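Local coordinates for protein 4'-phospho-dehydrooxetanocin synthase (Bacillus megaterium, PDB 5UL3) that catalyses the cobalamin-dependent radical S-adenosylmethionine ring contraction of dAMP to an oxetane aldehyde in the biosynthesis of oxetanocin A, at residues Leu558-Asn570 and Met578-Asn590. Numbering follows the deposited sequence.
Sequences LTERKEEVNLIMN and MGRYATSFVDKTN. With EDO (1,2-ethanediol), chain Q.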
loop_
_atom_site.group_PDB
_atom_site.type_symbol
_atom_site.label_atom_id
_atom_site.label_comp_id
_atom_site.label_asym_id
_atom_site.label_seq_id
_atom_site.Cartn_x
_atom_site.Cartn_y
_atom_site.Cartn_z
ATOM N N LEU A 558 23.172 8.553 17.146
ATOM C CA LEU A 558 23.673 9.659 17.954
ATOM C C LEU A 558 23.645 9.327 19.440
ATOM O O LEU A 558 24.522 9.773 20.192
ATOM C CB LEU A 558 22.862 10.922 17.662
ATOM C CG LEU A 558 23.336 12.272 18.201
ATOM C CD1 LEU A 558 23.097 13.342 17.150
ATOM C CD2 LEU A 558 22.620 12.631 19.502
ATOM N N THR A 559 22.653 8.552 19.884
ATOM C CA THR A 559 22.624 8.097 21.269
ATOM C C THR A 559 23.719 7.071 21.545
ATOM O O THR A 559 24.259 7.029 22.657
ATOM C CB THR A 559 21.243 7.520 21.599
ATOM O OG1 THR A 559 20.239 8.499 21.306
ATOM C CG2 THR A 559 21.139 7.144 23.069
ATOM N N GLU A 560 24.061 6.240 20.555
ATOM C CA GLU A 560 25.153 5.287 20.732
ATOM C C GLU A 560 26.452 6.003 21.082
ATOM O O GLU A 560 27.209 5.548 21.949
ATOM C CB GLU A 560 25.341 4.450 19.464
ATOM C CG GLU A 560 24.334 3.337 19.260
ATOM C CD GLU A 560 24.620 2.545 18.001
ATOM O OE1 GLU A 560 24.997 3.166 16.985
ATOM O OE2 GLU A 560 24.480 1.301 18.030
ATOM N N ARG A 561 26.725 7.126 20.418
ATOM C CA ARG A 561 27.918 7.904 20.722
ATOM C C ARG A 561 27.765 8.654 22.040
ATOM O O ARG A 561 28.658 8.619 22.893
ATOM C CB ARG A 561 28.207 8.882 19.582
ATOM C CG ARG A 561 28.502 8.212 18.253
ATOM C CD ARG A 561 28.852 9.240 17.184
ATOM N NE ARG A 561 29.454 8.611 16.011
ATOM C CZ ARG A 561 28.778 8.221 14.935
ATOM N NH1 ARG A 561 27.466 8.400 14.872
ATOM N NH2 ARG A 561 29.415 7.654 13.918
ATOM N N LYS A 562 26.626 9.325 22.224
ATOM C CA LYS A 562 26.428 10.207 23.371
ATOM C C LYS A 562 26.509 9.462 24.698
ATOM O O LYS A 562 26.977 10.023 25.695
ATOM C CB LYS A 562 25.077 10.908 23.234
ATOM C CG LYS A 562 24.788 12.001 24.234
ATOM C CD LYS A 562 23.977 13.093 23.552
ATOM C CE LYS A 562 23.351 14.046 24.548
ATOM N NZ LYS A 562 22.828 15.272 23.878
ATOM N N GLU A 563 26.063 8.209 24.736
ATOM C CA GLU A 563 26.020 7.444 25.974
ATOM C C GLU A 563 26.937 6.228 25.942
ATOM O O GLU A 563 26.906 5.419 26.877
ATOM C CB GLU A 563 24.579 7.019 26.285
ATOM C CG GLU A 563 23.617 8.193 26.489
ATOM C CD GLU A 563 22.180 7.754 26.756
ATOM O OE1 GLU A 563 21.976 6.629 27.262
ATOM O OE2 GLU A 563 21.253 8.538 26.459
ATOM N N GLU A 564 27.740 6.074 24.888
ATOM C CA GLU A 564 28.769 5.035 24.806
ATOM C C GLU A 564 28.183 3.637 25.006
ATOM O O GLU A 564 28.624 2.866 25.863
ATOM C CB GLU A 564 29.894 5.303 25.810
ATOM C CG GLU A 564 30.480 6.699 25.736
ATOM C CD GLU A 564 31.644 6.881 26.687
ATOM O OE1 GLU A 564 32.260 5.861 27.065
ATOM O OE2 GLU A 564 31.934 8.037 27.061
ATOM N N VAL A 565 27.177 3.308 24.197
ATOM C CA VAL A 565 26.533 2.003 24.248
ATOM C C VAL A 565 26.236 1.560 22.821
ATOM O O VAL A 565 25.952 2.379 21.943
ATOM C CB VAL A 565 25.250 2.038 25.115
ATOM C CG1 VAL A 565 24.266 3.076 24.587
ATOM C CG2 VAL A 565 24.605 0.655 25.207
ATOM N N ASN A 566 26.340 0.258 22.583
ATOM C CA ASN A 566 25.988 -0.316 21.292
ATOM C C ASN A 566 24.520 -0.738 21.311
ATOM O O ASN A 566 24.122 -1.598 22.106
ATOM C CB ASN A 566 26.898 -1.496 20.956
ATOM C CG ASN A 566 28.054 -1.098 20.049
ATOM O OD1 ASN A 566 28.301 0.089 19.820
ATOM N ND2 ASN A 566 28.765 -2.092 19.525
ATOM N N LEU A 567 23.717 -0.120 20.446
ATOM C CA LEU A 567 22.299 -0.428 20.340
ATOM C C LEU A 567 21.928 -1.124 19.041
ATOM O O LEU A 567 21.031 -1.965 19.043
ATOM C CB LEU A 567 21.464 0.853 20.472
ATOM C CG LEU A 567 21.562 1.611 21.797
ATOM C CD1 LEU A 567 20.828 2.942 21.725
ATOM C CD2 LEU A 567 21.032 0.775 22.950
ATOM N N ILE A 568 22.596 -0.800 17.940
ATOM C CA ILE A 568 22.303 -1.410 16.646
ATOM C C ILE A 568 23.150 -2.666 16.500
ATOM O O ILE A 568 24.381 -2.592 16.431
ATOM C CB ILE A 568 22.561 -0.428 15.493
ATOM C CG1 ILE A 568 21.724 0.840 15.677
ATOM C CG2 ILE A 568 22.243 -1.091 14.152
ATOM C CD1 ILE A 568 21.935 1.888 14.602
ATOM N N MET A 569 22.488 -3.819 16.436
ATOM C CA MET A 569 23.160 -5.106 16.326
ATOM C C MET A 569 23.662 -5.316 14.893
ATOM O O MET A 569 23.683 -4.392 14.073
ATOM C CB MET A 569 22.220 -6.216 16.784
ATOM C CG MET A 569 21.593 -5.957 18.150
ATOM S SD MET A 569 22.813 -5.484 19.403
ATOM C CE MET A 569 23.812 -6.972 19.483
ATOM N N ASN A 570 24.081 -6.548 14.582
ATOM C CA ASN A 570 24.664 -6.880 13.278
ATOM C C ASN A 570 25.823 -5.938 12.951
ATOM O O ASN A 570 26.049 -5.564 11.798
ATOM C CB ASN A 570 23.593 -6.866 12.179
ATOM C CG ASN A 570 24.066 -7.504 10.873
ATOM O OD1 ASN A 570 25.106 -8.166 10.827
ATOM N ND2 ASN A 570 23.292 -7.306 9.803
ATOM N N MET A 578 15.105 -6.776 4.490
ATOM C CA MET A 578 14.011 -6.096 5.171
ATOM C C MET A 578 14.211 -4.590 5.269
ATOM O O MET A 578 13.366 -3.903 5.860
ATOM C CB MET A 578 13.806 -6.692 6.569
ATOM C CG MET A 578 13.285 -8.130 6.554
ATOM S SD MET A 578 11.790 -8.353 5.545
ATOM C CE MET A 578 10.619 -7.262 6.356
ATOM N N GLY A 579 15.291 -4.059 4.699
ATOM C CA GLY A 579 15.512 -2.621 4.686
ATOM C C GLY A 579 15.518 -1.975 6.052
ATOM O O GLY A 579 15.095 -0.815 6.186
ATOM N N ARG A 580 15.988 -2.686 7.077
ATOM C CA ARG A 580 15.847 -2.182 8.436
ATOM C C ARG A 580 16.985 -2.676 9.313
ATOM O O ARG A 580 17.637 -3.682 9.026
ATOM C CB ARG A 580 14.511 -2.594 9.060
ATOM C CG ARG A 580 14.407 -4.068 9.428
ATOM C CD ARG A 580 12.967 -4.412 9.805
ATOM N NE ARG A 580 12.785 -5.828 10.123
ATOM C CZ ARG A 580 11.606 -6.446 10.120
ATOM N NH1 ARG A 580 10.503 -5.776 9.807
ATOM N NH2 ARG A 580 11.531 -7.733 10.424
ATOM N N TYR A 581 17.195 -1.949 10.399
ATOM C CA TYR A 581 18.172 -2.301 11.413
ATOM C C TYR A 581 17.524 -3.183 12.468
ATOM O O TYR A 581 16.306 -3.153 12.667
ATOM C CB TYR A 581 18.732 -1.047 12.086
ATOM C CG TYR A 581 19.479 -0.097 11.186
ATOM C CD1 TYR A 581 20.824 -0.299 10.893
ATOM C CD2 TYR A 581 18.853 1.025 10.650
ATOM C CE1 TYR A 581 21.522 0.574 10.083
ATOM C CE2 TYR A 581 19.547 1.908 9.833
ATOM C CZ TYR A 581 20.883 1.677 9.559
ATOM O OH TYR A 581 21.583 2.550 8.753
ATOM N N ALA A 582 18.352 -3.983 13.131
ATOM C CA ALA A 582 17.962 -4.692 14.341
ATOM C C ALA A 582 18.592 -3.945 15.513
ATOM O O ALA A 582 19.815 -3.798 15.567
ATOM C CB ALA A 582 18.413 -6.150 14.290
ATOM N N THR A 583 17.754 -3.440 16.420
ATOM C CA THR A 583 18.165 -2.440 17.401
ATOM C C THR A 583 17.694 -2.822 18.796
ATOM O O THR A 583 16.525 -3.184 18.983
ATOM C CB THR A 583 17.596 -1.056 17.043
ATOM O OG1 THR A 583 17.795 -0.794 15.644
ATOM C CG2 THR A 583 18.264 0.050 17.876
ATOM N N SER A 584 18.596 -2.725 19.772
ATOM C CA SER A 584 18.257 -2.960 21.168
ATOM C C SER A 584 17.761 -1.671 21.817
ATOM O O SER A 584 17.924 -0.571 21.285
ATOM C CB SER A 584 19.460 -3.512 21.934
ATOM O OG SER A 584 19.902 -4.746 21.394
ATOM N N PHE A 585 17.145 -1.818 22.989
ATOM C CA PHE A 585 16.573 -0.690 23.714
ATOM C C PHE A 585 17.599 -0.095 24.667
ATOM O O PHE A 585 18.330 -0.828 25.335
ATOM C CB PHE A 585 15.343 -1.129 24.513
ATOM C CG PHE A 585 14.125 -1.402 23.663
ATOM C CD1 PHE A 585 14.095 -2.474 22.784
ATOM C CD2 PHE A 585 13.011 -0.598 23.771
ATOM C CE1 PHE A 585 12.971 -2.727 22.001
ATOM C CE2 PHE A 585 11.880 -0.830 22.991
ATOM C CZ PHE A 585 11.863 -1.906 22.105
ATOM N N VAL A 586 17.620 1.238 24.745
ATOM C CA VAL A 586 18.534 1.917 25.659
ATOM C C VAL A 586 18.124 1.678 27.109
ATOM O O VAL A 586 18.974 1.698 28.011
ATOM C CB VAL A 586 18.612 3.418 25.324
ATOM C CG1 VAL A 586 17.357 4.157 25.790
ATOM C CG2 VAL A 586 19.861 4.033 25.947
ATOM N N ASP A 587 16.836 1.433 27.358
ATOM C CA ASP A 587 16.324 1.084 28.681
ATOM C C ASP A 587 16.056 -0.422 28.700
ATOM O O ASP A 587 15.119 -0.900 28.052
ATOM C CB ASP A 587 15.066 1.904 28.977
ATOM C CG ASP A 587 14.494 1.657 30.361
ATOM O OD1 ASP A 587 14.301 0.486 30.751
ATOM O OD2 ASP A 587 14.197 2.654 31.047
ATOM N N LYS A 588 16.875 -1.172 29.454
ATOM C CA LYS A 588 16.785 -2.636 29.432
ATOM C C LYS A 588 15.425 -3.146 29.887
ATOM O O LYS A 588 14.962 -4.183 29.399
ATOM C CB LYS A 588 17.867 -3.262 30.313
ATOM C CG LYS A 588 19.267 -3.295 29.718
ATOM C CD LYS A 588 20.143 -4.290 30.488
ATOM C CE LYS A 588 21.620 -4.139 30.151
ATOM N NZ LYS A 588 22.193 -2.876 30.702
ATOM N N THR A 589 14.786 -2.462 30.839
ATOM C CA THR A 589 13.447 -2.864 31.259
ATOM C C THR A 589 12.466 -2.765 30.096
ATOM O O THR A 589 11.732 -3.720 29.795
ATOM C CB THR A 589 12.974 -1.996 32.426
ATOM O OG1 THR A 589 13.920 -2.075 33.503
ATOM C CG2 THR A 589 11.636 -2.480 32.926
ATOM N N ASN A 590 12.454 -1.613 29.426
ATOM C CA ASN A 590 11.597 -1.441 28.253
ATOM C C ASN A 590 11.909 -2.472 27.176
ATOM O O ASN A 590 10.989 -3.049 26.576
ATOM C CB ASN A 590 11.732 -0.018 27.725
ATOM C CG ASN A 590 11.093 0.992 28.651
ATOM O OD1 ASN A 590 10.319 0.619 29.528
ATOM N ND2 ASN A 590 11.401 2.272 28.460
HETATM C C1 EDO Q . 17.534 -5.285 34.357
HETATM O O1 EDO Q . 18.253 -5.640 33.169
HETATM C C2 EDO Q . 16.153 -4.775 33.969
HETATM O O2 EDO Q . 15.632 -3.926 34.994
HETATM O O HOH W 1 21.198 -4.092 12.379
#
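Ser584 N donates to Leu567 O at 2.7 Å, almost straight (174°), and Met569 N returns the bond to Ala582 O at 2.8 Å. The two bonds flank Ile568 and Thr583, a non-hydrogen-bonded pair, and Thr583 CA adds a CA-H...O contact to Leu567 O. A water bridges Ala582 N, from which it accepts, and Met569 O. One oxygen of Glu560, on the helix, takes two backbone N-H groups: OE2 accepts from Ile568 N (2.8 Å) and, through its anti lone pair, from Leu567 N. Ile568 sets CG2 anti to its backbone N, obliquely against Tyr581 CD1 at 3.6 Å, while its CG1 lies alongside Thr583 CG2. Met569 CB rests 3.6 Å from Ala582 O. Farther along, Leu567 CD2 packs on Val586 CA at 3.9 Å. The Glu563 chain crosses Val586 at about a right angle; Glu563 OE1 meets Val586 CG2, and Glu563 OE2 forms a salt bridge with Lys481. Arg580 NH1 forms a salt bridge with Glu545, an S-adenosylmethionine-binding residue. The arrangement is a single beta bridge between antiparallel segments, tying the loop after the Schellman-terminated helix 551-563 to the chain that leads from strand 580-581 into helix 588-617.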